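Local coordinates for protein NANS (YJHS), A 9-O-acetyl N-acetylneuraminic acid esterase (Escherichia coli O157:H7 EDL933, PDB 3PT5) that acts as a sialic acid esterase of the SGNH hydrolase clan, probably removing the 9-O-acetyl group of 9-O-acetyl-N-acetylneuraminate so that the bacterium can grow on this sugar, at residues A201-H206 and E251-N256; D194-D199 and E244-A249; H90-T95 and P301-T306; Y35-P40 and L278-D283. All blocks are in the same frame, centred on the assembly; numbering follows the deposited sequence.

Contact 1 (A201-H206 and E251-N256)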
loop_
_atom_site.group_PDB
_atom_site.type_symbol
_atom_site.label_atom_id
_atom_site.label_comp_id
_atom_site.label_asym_id
_atom_site.label_seq_id
_atom_site.Cartn_x
_atom_site.Cartn_y
_atom_site.Cartn_z
ATOM N N ALA A 201 11.524 11.932 -16.619
ATOM C CA ALA A 201 12.215 10.924 -17.401
ATOM C C ALA A 201 13.350 10.256 -16.631
ATOM O O ALA A 201 13.815 9.173 -17.018
ATOM C CB ALA A 201 12.700 11.514 -18.712
ATOM N N SER A 202 13.778 10.866 -15.520
ATOM C CA SER A 202 14.755 10.221 -14.649
ATOM C C SER A 202 14.140 9.118 -13.758
ATOM O O SER A 202 14.861 8.334 -13.174
ATOM C CB SER A 202 15.462 11.249 -13.771
ATOM O OG SER A 202 14.530 11.911 -12.948
ATOM N N HIS A 203 12.818 9.065 -13.652
ATOM C CA HIS A 203 12.188 8.114 -12.724
ATOM C C HIS A 203 12.573 6.660 -13.038
ATOM O O HIS A 203 12.962 5.926 -12.121
ATOM C CB HIS A 203 10.659 8.305 -12.699
ATOM C CG HIS A 203 9.931 7.306 -11.853
ATOM N ND1 HIS A 203 9.835 5.971 -12.187
ATOM C CD2 HIS A 203 9.217 7.462 -10.708
ATOM C CE1 HIS A 203 9.119 5.341 -11.266
ATOM N NE2 HIS A 203 8.753 6.222 -10.349
ATOM N N PRO A 204 12.522 6.243 -14.317
ATOM C CA PRO A 204 12.868 4.803 -14.513
ATOM C C PRO A 204 14.216 4.363 -13.933
ATOM O O PRO A 204 14.295 3.316 -13.263
ATOM C CB PRO A 204 12.800 4.636 -16.035
ATOM C CG PRO A 204 11.721 5.617 -16.450
ATOM C CD PRO A 204 11.964 6.833 -15.559
ATOM N N GLN A 205 15.264 5.155 -14.146
ATOM C CA GLN A 205 16.545 4.789 -13.564
ATOM C C GLN A 205 16.577 4.897 -12.045
ATOM O O GLN A 205 17.180 4.057 -11.394
ATOM C CB GLN A 205 17.720 5.507 -14.224
ATOM C CG GLN A 205 18.095 4.924 -15.613
ATOM C CD GLN A 205 17.943 3.383 -15.722
ATOM O OE1 GLN A 205 18.669 2.604 -15.079
ATOM N NE2 GLN A 205 17.003 2.949 -16.564
ATOM N N HIS A 206 15.909 5.906 -11.474
ATOM C CA HIS A 206 15.836 6.023 -10.011
ATOM C C HIS A 206 15.150 4.821 -9.400
ATOM O O HIS A 206 15.632 4.257 -8.410
ATOM C CB HIS A 206 15.107 7.297 -9.553
ATOM C CG HIS A 206 15.911 8.548 -9.713
ATOM N ND1 HIS A 206 15.356 9.745 -10.116
ATOM C CD2 HIS A 206 17.232 8.787 -9.542
ATOM C CE1 HIS A 206 16.298 10.668 -10.181
ATOM N NE2 HIS A 206 17.448 10.112 -9.841
ATOM N N GLU A 251 3.577 7.129 -19.988
ATOM C CA GLU A 251 4.203 6.169 -20.878
ATOM C C GLU A 251 5.645 5.869 -20.431
ATOM O O GLU A 251 6.062 4.714 -20.430
ATOM C CB GLU A 251 4.175 6.733 -22.303
ATOM C CG GLU A 251 4.919 5.890 -23.320
ATOM C CD GLU A 251 4.384 6.059 -24.746
ATOM O OE1 GLU A 251 4.256 7.215 -25.234
ATOM O OE2 GLU A 251 4.094 5.013 -25.373
ATOM N N ALA A 252 6.382 6.895 -20.001
ATOM C CA ALA A 252 7.762 6.694 -19.551
ATOM C C ALA A 252 7.811 5.977 -18.211
ATOM O O ALA A 252 8.490 4.944 -18.051
ATOM C CB ALA A 252 8.501 7.998 -19.477
ATOM N N ILE A 253 7.049 6.496 -17.253
ATOM C CA ILE A 253 7.132 5.992 -15.893
ATOM C C ILE A 253 6.472 4.633 -15.706
ATOM O O ILE A 253 7.101 3.679 -15.205
ATOM C CB ILE A 253 6.616 7.031 -14.896
ATOM C CG1 ILE A 253 7.546 8.249 -14.947
ATOM C CG2 ILE A 253 6.476 6.422 -13.468
ATOM C CD1 ILE A 253 7.208 9.427 -14.024
ATOM N N TYR A 254 5.210 4.550 -16.112
ATOM C CA TYR A 254 4.462 3.314 -15.915
ATOM C C TYR A 254 4.805 2.298 -16.995
ATOM O O TYR A 254 4.710 1.086 -16.764
ATOM C CB TYR A 254 2.951 3.585 -15.786
ATOM C CG TYR A 254 2.608 4.174 -14.428
ATOM C CD1 TYR A 254 2.107 3.368 -13.407
ATOM C CD2 TYR A 254 2.812 5.519 -14.149
ATOM C CE1 TYR A 254 1.822 3.882 -12.148
ATOM C CE2 TYR A 254 2.542 6.055 -12.877
ATOM C CZ TYR A 254 2.026 5.234 -11.885
ATOM O OH TYR A 254 1.732 5.739 -10.623
ATOM N N GLY A 255 5.279 2.770 -18.141
ATOM C CA GLY A 255 5.762 1.842 -19.163
ATOM C C GLY A 255 6.974 1.076 -18.655
ATOM O O GLY A 255 7.138 -0.119 -18.948
ATOM N N ASN A 256 7.785 1.731 -17.834
ATOM C CA ASN A 256 8.955 1.097 -17.275
ATOM C C ASN A 256 8.618 -0.043 -16.300
ATOM O O ASN A 256 9.451 -0.894 -16.002
ATOM C CB ASN A 256 9.858 2.125 -16.614
ATOM C CG ASN A 256 11.157 1.520 -16.146
ATOM O OD1 ASN A 256 11.924 0.947 -16.947
ATOM N ND2 ASN A 256 11.440 1.661 -14.851
HETATM O O HOH W 1 9.639 3.719 -13.769
#
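Ile253 lays its CG2 methyl on the face of the His203 imidazole, while Pro204, the next residue of helix 203-218, packs its ring against Asn256, a little further along the chain from Ile253. The methyl carbon is 3.6 Å from the centroid of the His203 ring and 12° off the ring normal, a CH-pi contact close to the ring axis. His203 reaches it because its CG is anti to the backbone N (chi1 176°). The other arm of the isoleucine, through CG1 and CD1, runs along CB of His203, so a beta-branched residue suits the place: one branch covers the ring, the other its stem. Pro204 presents CB, 3.5 Å from ND2 of Asn256, and CG, 3.7 Å from the carbonyl O of Ala252. Near a helix start proline's missing N-H costs no helix bond, and its ring gives a rigid apolar surface. One water lies in the imidazole plane at its edge, 2.8 Å from ND1 of His203. It donates to O of Ile253 (2.9 Å) and accepts from ND2 of Asn256 (2.9 Å). OE1 of Gln190 holds the ring's other nitrogen, NE2. The chemistry implies a divided interface: carbon contacts join segments 201-206 and 251-256 without a direct hydrogen bond, while the water, and a bond from Asn256 ND2 to Asn208 OD1 one turn on, hold the polar side.

Contact 2 (D194-D199 and E244-A249)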
loop_
_atom_site.group_PDB
_atom_site.type_symbol
_atom_site.label_atom_id
_atom_site.label_comp_id
_atom_site.label_asym_id
_atom_site.label_seq_id
_atom_site.Cartn_x
_atom_site.Cartn_y
_atom_site.Cartn_z
ATOM N N ASP A 194 5.728 12.073 -9.708
ATOM C CA ASP A 194 6.820 12.155 -10.700
ATOM C C ASP A 194 6.313 12.451 -12.119
ATOM O O ASP A 194 7.047 13.020 -12.926
ATOM C CB ASP A 194 7.708 10.909 -10.661
ATOM C CG ASP A 194 8.602 10.873 -9.426
ATOM O OD1 ASP A 194 9.353 11.856 -9.187
ATOM O OD2 ASP A 194 8.578 9.869 -8.691
ATOM N N LEU A 195 5.067 12.097 -12.413
ATOM C CA LEU A 195 4.463 12.422 -13.705
ATOM C C LEU A 195 4.414 13.913 -13.972
ATOM O O LEU A 195 4.364 14.344 -15.123
ATOM C CB LEU A 195 3.031 11.916 -13.787
ATOM C CG LEU A 195 2.775 10.426 -13.695
ATOM C CD1 LEU A 195 1.265 10.189 -13.560
ATOM C CD2 LEU A 195 3.309 9.748 -14.917
ATOM N N MET A 196 4.374 14.701 -12.902
ATOM C CA MET A 196 4.166 16.141 -12.996
ATOM C C MET A 196 5.435 16.942 -13.172
ATOM O O MET A 196 5.367 18.108 -13.555
ATOM C CB MET A 196 3.450 16.640 -11.737
ATOM C CG MET A 196 2.060 16.090 -11.611
ATOM S SD MET A 196 1.167 16.913 -10.291
ATOM C CE MET A 196 1.673 15.976 -8.902
ATOM N N THR A 197 6.585 16.346 -12.826
ATOM C CA THR A 197 7.822 17.138 -12.745
ATOM C C THR A 197 8.505 17.211 -14.110
ATOM O O THR A 197 8.276 16.367 -14.988
ATOM C CB THR A 197 8.837 16.645 -11.657
ATOM O OG1 THR A 197 9.512 15.476 -12.126
ATOM C CG2 THR A 197 8.161 16.333 -10.331
ATOM N N SER A 198 9.340 18.227 -14.283
ATOM C CA SER A 198 10.063 18.385 -15.550
ATOM C C SER A 198 11.112 17.272 -15.673
ATOM O O SER A 198 11.567 16.950 -16.778
ATOM C CB SER A 198 10.710 19.774 -15.648
ATOM O OG SER A 198 11.737 19.913 -14.690
ATOM N N ASP A 199 11.462 16.671 -14.544
ATOM C CA ASP A 199 12.434 15.570 -14.508
ATOM C C ASP A 199 11.813 14.152 -14.501
ATOM O O ASP A 199 12.443 13.195 -14.043
ATOM C CB ASP A 199 13.364 15.768 -13.316
ATOM C CG ASP A 199 14.630 14.949 -13.425
ATOM O OD1 ASP A 199 15.164 14.792 -14.552
ATOM O OD2 ASP A 199 15.072 14.440 -12.374
ATOM N N GLU A 244 -4.759 10.309 -18.101
ATOM C CA GLU A 244 -5.300 11.207 -19.143
ATOM C C GLU A 244 -4.577 12.536 -19.172
ATOM O O GLU A 244 -4.465 13.159 -20.223
ATOM C CB GLU A 244 -6.788 11.491 -18.923
ATOM C CG GLU A 244 -7.691 10.286 -19.145
ATOM C CD GLU A 244 -9.178 10.664 -19.218
ATOM O OE1 GLU A 244 -9.499 11.871 -19.247
ATOM O OE2 GLU A 244 -10.036 9.760 -19.231
ATOM N N ASN A 245 -4.092 12.972 -18.019
ATOM C CA ASN A 245 -3.549 14.324 -17.880
ATOM C C ASN A 245 -2.031 14.414 -18.086
ATOM O O ASN A 245 -1.494 15.500 -18.346
ATOM C CB ASN A 245 -3.966 14.923 -16.531
ATOM C CG ASN A 245 -5.380 15.493 -16.562
ATOM O OD1 ASN A 245 -5.598 16.627 -17.009
ATOM N ND2 ASN A 245 -6.356 14.710 -16.095
ATOM N N PHE A 246 -1.350 13.275 -17.974
ATOM C CA PHE A 246 0.104 13.214 -18.104
ATOM C C PHE A 246 0.467 11.982 -18.969
ATOM O O PHE A 246 1.220 11.129 -18.535
ATOM C CB PHE A 246 0.784 13.170 -16.712
ATOM C CG PHE A 246 0.286 14.221 -15.768
ATOM C CD1 PHE A 246 0.809 15.521 -15.795
ATOM C CD2 PHE A 246 -0.777 13.953 -14.909
ATOM C CE1 PHE A 246 0.329 16.516 -14.941
ATOM C CE2 PHE A 246 -1.272 14.943 -14.049
ATOM C CZ PHE A 246 -0.726 16.228 -14.072
ATOM N N PRO A 247 -0.057 11.915 -20.217
ATOM C CA PRO A 247 0.127 10.711 -21.030
ATOM C C PRO A 247 1.595 10.414 -21.407
ATOM O O PRO A 247 2.036 9.246 -21.401
ATOM C CB PRO A 247 -0.730 10.997 -22.282
ATOM C CG PRO A 247 -0.786 12.477 -22.376
ATOM C CD PRO A 247 -0.771 12.983 -20.944
ATOM N N HIS A 248 2.356 11.456 -21.728
ATOM C CA HIS A 248 3.761 11.289 -22.093
ATOM C C HIS A 248 4.590 10.796 -20.918
ATOM O O HIS A 248 5.361 9.838 -21.036
ATOM C CB HIS A 248 4.343 12.593 -22.632
ATOM C CG HIS A 248 5.635 12.408 -23.360
ATOM N ND1 HIS A 248 6.861 12.701 -22.795
ATOM C CD2 HIS A 248 5.893 11.942 -24.605
ATOM C CE1 HIS A 248 7.818 12.418 -23.662
ATOM N NE2 HIS A 248 7.258 11.958 -24.766
ATOM N N ALA A 249 4.389 11.422 -19.761
ATOM C CA ALA A 249 5.080 10.988 -18.563
ATOM C C ALA A 249 4.583 9.605 -18.113
ATOM O O ALA A 249 5.354 8.808 -17.637
ATOM C CB ALA A 249 4.912 12.011 -17.461
#
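The carbonyl O of Leu195 faces a methyl group rather than a donor of the other segment: CB of Ala249 is 3.3 Å from it. Alanine's single methyl lets the helix come this close, with the CA atoms of Leu195 and Ala249 only 5.1 Å apart. The Leu195 side chain continues the packing, its CD2 lying 3.4 Å from the carbonyl carbon of Ala249 and its CB 3.9 Å from CB of Phe246. Beside it, Met196 holds its CG beside the backbone N (chi1 -65°) and so over the face of the Phe246 ring, a CH-pi contact 4.1 Å from the centroid. The extended chi2 (-170°) carries SD on outward, where it stands obliquely to the same ring at 5.1 Å from its centroid, a Met-aromatic contact. The flexible, polarisable thioether chain can follow the surface of the flat ring. Phe246 holds a special backbone place: it leaves the helical conformation after helix 240-245 and is the N-cap residue of helix 247-253. The 194-199 loop links strand 182-189 of the central sheet to helix 203-218. It rests in the angle between two helices, with Leu195 and Met196 touching Trp242 of helix 240-245, and Leu195 also reaching Tyr250 and Ile253 of helix 247-253.

Contact 3 (H90-T95 and P301-T306)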
loop_
_atom_site.group_PDB
_atom_site.type_symbol
_atom_site.label_atom_id
_atom_site.label_comp_id
_atom_site.label_asym_id
_atom_site.label_seq_id
_atom_site.Cartn_x
_atom_site.Cartn_y
_atom_site.Cartn_z
ATOM N N HIS A 90 -11.539 10.857 9.198
ATOM C CA HIS A 90 -12.805 10.144 9.289
ATOM C C HIS A 90 -13.795 10.594 8.249
ATOM O O HIS A 90 -13.849 11.793 7.884
ATOM C CB HIS A 90 -13.468 10.335 10.663
ATOM C CG HIS A 90 -12.559 10.054 11.817
ATOM N ND1 HIS A 90 -11.736 8.945 11.875
ATOM C CD2 HIS A 90 -12.355 10.732 12.972
ATOM C CE1 HIS A 90 -11.047 8.964 13.006
ATOM N NE2 HIS A 90 -11.424 10.030 13.698
ATOM N N HIS A 91 -14.606 9.635 7.799
ATOM C CA HIS A 91 -15.753 9.927 6.985
ATOM C C HIS A 91 -16.798 10.659 7.853
ATOM O O HIS A 91 -16.970 10.324 9.028
ATOM C CB HIS A 91 -16.329 8.596 6.493
ATOM C CG HIS A 91 -17.362 8.753 5.445
ATOM N ND1 HIS A 91 -18.673 9.052 5.738
ATOM C CD2 HIS A 91 -17.287 8.657 4.094
ATOM C CE1 HIS A 91 -19.370 9.119 4.619
ATOM N NE2 HIS A 91 -18.551 8.886 3.603
ATOM N N PRO A 92 -17.463 11.689 7.310
ATOM C CA PRO A 92 -18.494 12.404 8.122
ATOM C C PRO A 92 -19.564 11.515 8.778
ATOM O O PRO A 92 -20.100 11.870 9.834
ATOM C CB PRO A 92 -19.169 13.352 7.125
ATOM C CG PRO A 92 -18.444 13.185 5.810
ATOM C CD PRO A 92 -17.299 12.241 5.950
ATOM N N LEU A 93 -19.898 10.398 8.143
ATOM C CA LEU A 93 -20.995 9.523 8.606
ATOM C C LEU A 93 -20.463 8.283 9.333
ATOM O O LEU A 93 -21.175 7.284 9.472
ATOM C CB LEU A 93 -21.895 9.127 7.431
ATOM C CG LEU A 93 -22.416 10.233 6.499
ATOM C CD1 LEU A 93 -23.280 9.593 5.410
ATOM C CD2 LEU A 93 -23.167 11.380 7.261
ATOM N N ALA A 94 -19.215 8.336 9.788
ATOM C CA ALA A 94 -18.697 7.287 10.665
ATOM C C ALA A 94 -19.269 7.460 12.080
ATOM O O ALA A 94 -19.114 8.544 12.695
ATOM C CB ALA A 94 -17.188 7.318 10.707
ATOM N N THR A 95 -19.916 6.395 12.567
ATOM C CA THR A 95 -20.505 6.319 13.924
ATOM C C THR A 95 -19.426 6.100 14.974
ATOM O O THR A 95 -19.254 6.907 15.908
ATOM C CB THR A 95 -21.459 5.106 14.052
ATOM O OG1 THR A 95 -22.352 5.049 12.936
ATOM C CG2 THR A 95 -22.255 5.157 15.373
ATOM N N PRO A 301 -14.349 19.794 1.807
ATOM C CA PRO A 301 -12.946 20.202 2.022
ATOM C C PRO A 301 -12.456 20.064 3.469
ATOM O O PRO A 301 -11.296 19.766 3.694
ATOM C CB PRO A 301 -12.918 21.653 1.543
ATOM C CG PRO A 301 -14.013 21.684 0.470
ATOM C CD PRO A 301 -15.088 20.749 0.959
ATOM N N GLU A 302 -13.354 20.235 4.433
ATOM C CA GLU A 302 -13.029 20.098 5.859
ATOM C C GLU A 302 -12.696 18.667 6.308
ATOM O O GLU A 302 -12.210 18.464 7.420
ATOM C CB GLU A 302 -14.187 20.633 6.694
ATOM C CG GLU A 302 -15.461 19.809 6.482
ATOM C CD GLU A 302 -16.705 20.529 6.899
ATOM O OE1 GLU A 302 -16.784 20.933 8.088
ATOM O OE2 GLU A 302 -17.599 20.671 6.033
ATOM N N ASN A 303 -12.979 17.676 5.455
ATOM C CA ASN A 303 -12.731 16.285 5.831
ATOM C C ASN A 303 -12.191 15.365 4.714
ATOM O O ASN A 303 -11.923 14.186 4.977
ATOM C CB ASN A 303 -13.977 15.681 6.499
ATOM C CG ASN A 303 -15.158 15.735 5.625
ATOM O OD1 ASN A 303 -15.124 15.239 4.492
ATOM N ND2 ASN A 303 -16.224 16.359 6.108
ATOM N N TRP A 304 -11.985 15.882 3.511
ATOM C CA TRP A 304 -11.482 14.993 2.442
ATOM C C TRP A 304 -9.958 15.021 2.394
ATOM O O TRP A 304 -9.340 15.790 3.126
ATOM C CB TRP A 304 -12.124 15.303 1.088
ATOM C CG TRP A 304 -11.832 16.639 0.452
ATOM C CD1 TRP A 304 -10.685 17.382 0.541
ATOM C CD2 TRP A 304 -12.678 17.326 -0.461
ATOM N NE1 TRP A 304 -10.787 18.504 -0.258
ATOM C CE2 TRP A 304 -12.004 18.494 -0.875
ATOM C CE3 TRP A 304 -13.957 17.073 -0.973
ATOM C CZ2 TRP A 304 -12.562 19.396 -1.783
ATOM C CZ3 TRP A 304 -14.514 17.989 -1.849
ATOM C CH2 TRP A 304 -13.826 19.135 -2.227
ATOM N N THR A 305 -9.358 14.188 1.546
ATOM C CA THR A 305 -7.922 14.123 1.462
ATOM C C THR A 305 -7.499 15.304 0.594
ATOM O O THR A 305 -7.138 16.369 1.124
ATOM C CB THR A 305 -7.430 12.747 0.943
ATOM O OG1 THR A 305 -8.050 12.453 -0.312
ATOM C CG2 THR A 305 -7.765 11.665 1.968
ATOM N N THR A 306 -7.679 15.149 -0.708
ATOM C CA THR A 306 -7.152 16.047 -1.707
ATOM C C THR A 306 -8.336 16.683 -2.469
ATOM O O THR A 306 -9.352 16.012 -2.712
ATOM C CB THR A 306 -6.214 15.211 -2.621
ATOM O OG1 THR A 306 -4.953 14.976 -1.949
ATOM C CG2 THR A 306 -6.007 15.860 -3.966
HETATM O O HOH W 2 -11.707 13.481 7.649
#
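Pro92 lays its CG and CD against the side-chain amide of Asn303, the two side chains crossing at about a right angle. CG is 3.9 Å from ND2 of Asn303 and CD is 4.0 Å from OD1, loose van der Waals distances that fit a surface contact. Asn303 has its CG between the backbone N and the carbonyl carbon (chi1 58°), and OD1 turns back to accept from N of Ser300, a bond that limits rotation of the amide, with the proline ring alongside. A water spans the backbones, donating to O of His90 at 2.7 Å and to O of Asn303 at 2.8 Å; the latter oxygen also accepts a hydrogen bond from NH2 of Arg299. On the proline side the chain is stiffened from within. His91 uses ND1 to accept from N of Leu93 (3.0 Å, N-H...N angle 162°), the donor tilted 18° out of the imidazole plane, while its NE2 binds O of Gly295. Ala94 N also donates to O of His91, 3.1 Å away. The contact lays this turn, from the loop after strand 73-75, against the loop before helix 315-335. It is a type I beta turn from His91 to Ala94, with proline in its second position, where the fixed phi suits the turn and no N-H is needed.

Contact 4 (Y35-P40 and L278-D283)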
loop_
_atom_site.group_PDB
_atom_site.type_symbol
_atom_site.label_atom_id
_atom_site.label_comp_id
_atom_site.label_asym_id
_atom_site.label_seq_id
_atom_site.Cartn_x
_atom_site.Cartn_y
_atom_site.Cartn_z
ATOM N N TYR A 35 -6.227 5.858 0.872
ATOM C CA TYR A 35 -6.782 7.087 0.336
ATOM C C TYR A 35 -8.207 6.903 -0.175
ATOM O O TYR A 35 -8.769 7.808 -0.724
ATOM C CB TYR A 35 -5.873 7.682 -0.721
ATOM C CG TYR A 35 -4.846 8.650 -0.143
ATOM C CD1 TYR A 35 -3.749 8.170 0.582
ATOM C CD2 TYR A 35 -4.979 10.037 -0.296
ATOM C CE1 TYR A 35 -2.799 9.024 1.077
ATOM C CE2 TYR A 35 -4.023 10.906 0.214
ATOM C CZ TYR A 35 -2.940 10.386 0.908
ATOM O OH TYR A 35 -1.990 11.290 1.404
ATOM N N GLY A 36 -8.812 5.736 0.063
ATOM C CA GLY A 36 -10.248 5.581 -0.202
ATOM C C GLY A 36 -11.074 6.399 0.770
ATOM O O GLY A 36 -10.912 6.263 1.993
ATOM N N GLU A 37 -11.956 7.251 0.235
ATOM C CA GLU A 37 -12.745 8.171 1.088
ATOM C C GLU A 37 -14.116 7.649 1.514
ATOM O O GLU A 37 -14.745 8.239 2.405
ATOM C CB GLU A 37 -12.869 9.548 0.427
ATOM C CG GLU A 37 -11.602 10.354 0.509
ATOM C CD GLU A 37 -11.671 11.637 -0.299
ATOM O OE1 GLU A 37 -12.694 11.920 -0.997
ATOM O OE2 GLU A 37 -10.701 12.391 -0.216
ATOM N N GLY A 38 -14.609 6.574 0.888
ATOM C CA GLY A 38 -15.848 5.978 1.313
ATOM C C GLY A 38 -15.696 5.270 2.660
ATOM O O GLY A 38 -14.608 4.822 3.030
ATOM N N LEU A 39 -16.826 5.150 3.348
ATOM C CA LEU A 39 -16.897 4.641 4.719
ATOM C C LEU A 39 -16.270 3.243 4.903
ATOM O O LEU A 39 -16.523 2.358 4.105
ATOM C CB LEU A 39 -18.377 4.586 5.116
ATOM C CG LEU A 39 -18.702 4.416 6.603
ATOM C CD1 LEU A 39 -18.162 5.599 7.447
ATOM C CD2 LEU A 39 -20.201 4.287 6.741
ATOM N N PRO A 40 -15.439 3.052 5.963
ATOM C CA PRO A 40 -14.973 1.697 6.294
ATOM C C PRO A 40 -16.128 0.803 6.713
ATOM O O PRO A 40 -17.129 1.293 7.242
ATOM C CB PRO A 40 -14.049 1.925 7.512
ATOM C CG PRO A 40 -13.719 3.428 7.471
ATOM C CD PRO A 40 -14.989 4.032 6.962
ATOM N N LEU A 278 -13.745 4.114 -10.724
ATOM C CA LEU A 278 -12.930 3.524 -9.641
ATOM C C LEU A 278 -12.300 4.508 -8.669
ATOM O O LEU A 278 -11.467 4.114 -7.839
ATOM C CB LEU A 278 -11.847 2.559 -10.153
ATOM C CG LEU A 278 -12.295 1.358 -10.993
ATOM C CD1 LEU A 278 -11.110 0.443 -11.229
ATOM C CD2 LEU A 278 -13.429 0.604 -10.282
ATOM N N THR A 279 -12.632 5.778 -8.815
ATOM C CA THR A 279 -11.978 6.780 -7.989
ATOM C C THR A 279 -12.911 7.385 -6.941
ATOM O O THR A 279 -14.122 7.115 -6.933
ATOM C CB THR A 279 -11.424 7.970 -8.823
ATOM O OG1 THR A 279 -12.517 8.798 -9.296
ATOM C CG2 THR A 279 -10.571 7.447 -9.991
ATOM N N ASN A 280 -12.338 8.257 -6.112
ATOM C CA ASN A 280 -13.122 9.068 -5.182
ATOM C C ASN A 280 -13.992 10.145 -5.838
ATOM O O ASN A 280 -14.727 10.850 -5.127
ATOM C CB ASN A 280 -12.221 9.739 -4.144
ATOM C CG ASN A 280 -11.660 8.773 -3.128
ATOM O OD1 ASN A 280 -12.330 7.812 -2.720
ATOM N ND2 ASN A 280 -10.439 9.066 -2.654
ATOM N N ALA A 281 -13.957 10.300 -7.163
ATOM C CA ALA A 281 -14.905 11.221 -7.809
ATOM C C ALA A 281 -16.322 10.794 -7.363
ATOM O O ALA A 281 -16.649 9.626 -7.448
ATOM C CB ALA A 281 -14.797 11.126 -9.303
ATOM N N PRO A 282 -17.134 11.742 -6.828
ATOM C CA PRO A 282 -18.404 11.301 -6.220
ATOM C C PRO A 282 -19.262 10.410 -7.108
ATOM O O PRO A 282 -19.857 9.425 -6.626
ATOM C CB PRO A 282 -19.101 12.624 -5.939
ATOM C CG PRO A 282 -17.952 13.504 -5.513
ATOM C CD PRO A 282 -16.822 13.133 -6.467
ATOM N N ASP A 283 -19.307 10.735 -8.399
ATOM C CA ASP A 283 -20.097 9.959 -9.363
ATOM C C ASP A 283 -19.556 8.528 -9.554
ATOM O O ASP A 283 -20.280 7.616 -10.000
ATOM C CB ASP A 283 -20.116 10.717 -10.695
ATOM C CG ASP A 283 -18.704 11.041 -11.199
ATOM O OD1 ASP A 283 -18.092 12.028 -10.719
ATOM O OD2 ASP A 283 -18.201 10.315 -12.076
HETATM O O HOH W 3 -14.139 5.971 -1.864
#
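Two loops of the SGNH hydrolase fold, one following strand 20-28 and the other preceding helix 315-335, are clasped by a buried asparagine that serves as a partner for backbone. The primary amide of Asn280 has its N-H and C=O at one end, so it can bond to a carbonyl and an N-H of the 35-40 loop together, which a trans peptide group, with the two pointing opposite ways, cannot do. ND2 donates to O of Tyr35 at 2.8 Å, nearly straight, and lies in that carbonyl's plane. OD1 accepts from N of Glu37 at 3.0 Å with an N-H...O angle of 165°, although this donor is tilted 35° from the plane of the Asn280 carbonyl. A water 2.7 Å from OD1 donates to the same oxygen and accepts from N of Gly38 at 2.9 Å, so OD1 is gripped twice. The Tyr35 side chain touches Ser30, and a backbone hydrogen bond ties Asn280 to His312; the clasp thus adjoins a Gly-Gln-Ser-Asn sequence and a late histidine, consistent with the nucleophile and histidine motifs of SGNH enzymes. Glu37 covers the asparagine, its carboxylate stacked on the amide with planes 6° apart; CG is 3.6 Å from ND2 of Asn280. Extended beyond CG, the glutamate sends OE1 to a salt bridge with Arg309 and OE2 to Thr305, partners that would probably stabilise a buried negative charge. Thr279 begins an ST turn that carries Asn280 at its middle, its OG1 accepting from N of Ala281 at 3.0 Å.

The four contacts form two pairs. Contacts 1 and 2, centres 10 Å apart, share helix 247-253 and touch directly: CD1 of Ile253 lies 3.7 Å from the carbonyl carbon of Asp194. Contacts 3 and 4, centres 11 Å apart, pack together where CD2 of His91 comes 3.1 Å from the carbonyl O of Glu37. Within each pair the segments alternate along the chain, so the loops they close overlap in sequence. The pairs stand well apart: contacts 2 and 4 have centres about 23 Å apart, and contacts 1 and 3 about 34 Å. Contact 4 adjoins the probable active-site loops; contacts 1 and 2 pack helix 203-218 and the loop before it against helices 240-245 and 247-253.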